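Local structure of OBody AM1L10 (4GN3) at residues L58-K62 / T63-L67. The protein probably binds a chosen target protein through an engineered surface on an OB-fold scaffold derived from a nucleic acid binding domain. Sequence-based numbering, arbitrary orientation.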
loop_
_atom_site.group_PDB
_atom_site.type_symbol
_atom_site.label_atom_id
_atom_site.label_comp_id
_atom_site.label_asym_id
_atom_site.label_seq_id
_atom_site.Cartn_x
_atom_site.Cartn_y
_atom_site.Cartn_z
ATOM N N LEU B 58 7.118 -4.270 0.441
ATOM C CA LEU B 58 7.552 -4.961 -0.766
ATOM C C LEU B 58 6.834 -4.274 -1.917
ATOM O O LEU B 58 5.626 -4.025 -1.840
ATOM C CB LEU B 58 7.212 -6.455 -0.713
ATOM C CG LEU B 58 7.983 -7.307 0.315
ATOM C CD1 LEU B 58 7.514 -7.039 1.739
ATOM C CD2 LEU B 58 7.820 -8.781 -0.018
ATOM N N GLU B 59 7.592 -3.944 -2.955
ATOM C CA GLU B 59 7.073 -3.198 -4.096
ATOM C C GLU B 59 7.520 -3.894 -5.369
ATOM O O GLU B 59 8.723 -4.140 -5.553
ATOM C CB GLU B 59 7.588 -1.752 -4.053
ATOM C CG GLU B 59 7.191 -0.910 -5.259
ATOM C CD GLU B 59 7.869 0.451 -5.288
ATOM O OE1 GLU B 59 8.393 0.895 -4.243
ATOM O OE2 GLU B 59 7.868 1.083 -6.367
ATOM N N TYR B 60 6.563 -4.230 -6.234
ATOM C CA TYR B 60 6.885 -4.932 -7.472
ATOM C C TYR B 60 7.894 -4.152 -8.306
ATOM O O TYR B 60 7.776 -2.941 -8.451
ATOM C CB TYR B 60 5.647 -5.245 -8.326
ATOM C CG TYR B 60 6.029 -6.027 -9.572
ATOM C CD1 TYR B 60 6.233 -5.380 -10.796
ATOM C CD2 TYR B 60 6.237 -7.407 -9.513
ATOM C CE1 TYR B 60 6.614 -6.088 -11.924
ATOM C CE2 TYR B 60 6.618 -8.126 -10.635
ATOM C CZ TYR B 60 6.803 -7.463 -11.835
ATOM O OH TYR B 60 7.180 -8.171 -12.947
ATOM N N GLY B 61 8.876 -4.868 -8.850
ATOM C CA GLY B 61 9.884 -4.273 -9.723
ATOM C C GLY B 61 11.053 -3.675 -8.969
ATOM O O GLY B 61 12.050 -3.305 -9.573
ATOM N N LYS B 62 10.932 -3.580 -7.646
ATOM C CA LYS B 62 12.000 -3.028 -6.818
ATOM C C LYS B 62 12.477 -4.049 -5.800
ATOM O O LYS B 62 13.676 -4.265 -5.641
ATOM C CB LYS B 62 11.526 -1.769 -6.106
ATOM C CG LYS B 62 11.746 -0.491 -6.895
ATOM C CD LYS B 62 11.430 0.726 -6.035
ATOM C CE LYS B 62 12.218 0.714 -4.731
ATOM N NZ LYS B 62 11.457 1.338 -3.614
ATOM N N THR B 63 11.516 -4.661 -5.116
ATOM C CA THR B 63 11.765 -5.754 -4.190
ATOM C C THR B 63 12.093 -7.012 -4.994
ATOM O O THR B 63 11.387 -7.324 -5.959
ATOM C CB THR B 63 10.523 -5.985 -3.301
ATOM O OG1 THR B 63 10.317 -4.835 -2.473
ATOM C CG2 THR B 63 10.686 -7.220 -2.419
ATOM N N PRO B 64 13.174 -7.729 -4.620
ATOM C CA PRO B 64 13.511 -8.990 -5.292
ATOM C C PRO B 64 12.341 -9.960 -5.278
ATOM O O PRO B 64 11.654 -10.099 -4.261
ATOM C CB PRO B 64 14.663 -9.544 -4.452
ATOM C CG PRO B 64 15.290 -8.345 -3.834
ATOM C CD PRO B 64 14.185 -7.353 -3.613
ATOM N N ASP B 65 12.121 -10.627 -6.405
ATOM C CA ASP B 65 10.954 -11.479 -6.564
ATOM C C ASP B 65 10.908 -12.648 -5.588
ATOM O O ASP B 65 9.823 -13.089 -5.224
ATOM C CB ASP B 65 10.791 -11.924 -8.022
ATOM C CG ASP B 65 10.145 -10.843 -8.889
ATOM O OD1 ASP B 65 9.046 -10.355 -8.530
ATOM O OD2 ASP B 65 10.738 -10.476 -9.926
ATOM N N HIS B 66 12.070 -13.128 -5.138
ATOM C CA HIS B 66 12.108 -14.208 -4.144
ATOM C C HIS B 66 11.509 -13.805 -2.817
ATOM O O HIS B 66 10.981 -14.648 -2.080
ATOM C CB HIS B 66 13.521 -14.782 -3.981
ATOM C CG HIS B 66 14.464 -13.909 -3.184
ATOM N ND1 HIS B 66 15.180 -12.919 -3.743
ATOM C CD2 HIS B 66 14.809 -13.928 -1.832
ATOM C CE1 HIS B 66 15.938 -12.323 -2.800
ATOM N NE2 HIS B 66 15.707 -12.942 -1.630
ATOM N N LEU B 67 11.555 -12.511 -2.502
ATOM C CA LEU B 67 10.956 -12.025 -1.253
ATOM C C LEU B 67 9.425 -12.030 -1.288
ATOM O O LEU B 67 8.783 -12.178 -0.250
ATOM C CB LEU B 67 11.503 -10.646 -0.861
ATOM C CG LEU B 67 12.978 -10.573 -0.456
ATOM C CD1 LEU B 67 13.331 -9.154 -0.029
ATOM C CD2 LEU B 67 13.322 -11.567 0.655
HETATM O O HOH W 1 9.509 -7.528 -8.154
#
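A type II beta turn leads out of strand 54-59 into helix 65-73, and E59 and T63 pair across it twice. E59 N donates to T63 OG1 at 2.9 Å, nearly straight at 165°, and T63 N returns the bond to E59 O at 2.9 Å. That carbonyl also takes K62 N at 3.1 Å, so E59 O is gripped by two amides and ties down the turn, with Y60 and G61 at its corners. With chi1 at -65°, T63 puts OG1 back beside its own N, facing E59, while CG2, anti to that N, packs on L58 CG at 3.8 Å. Replacing T63 with a residue lacking the hydroxyl and methyl, such as alanine, is likely to leave E59 N without its acceptor and a gap beside L58. From L58, CD2 reaches on to the first turn of the helix, 4.2 Å from L67 CB; F68 lies against both L58 and T63. A water accepts from G61 N and donates to T63 O and to D65 OD1, linking the turn to the residues that lead into the helix. K62 NZ forms a salt bridge with E59 OE1 at 3.2 Å, coming from above the carboxylate plane, and also bonds Y57 OH, while E59 OE2 bonds a polar side chain on the chain of another protein. Here the turn delivers the chain to a helix set between the third and fourth strands, a placement characteristic of the OB-fold barrel.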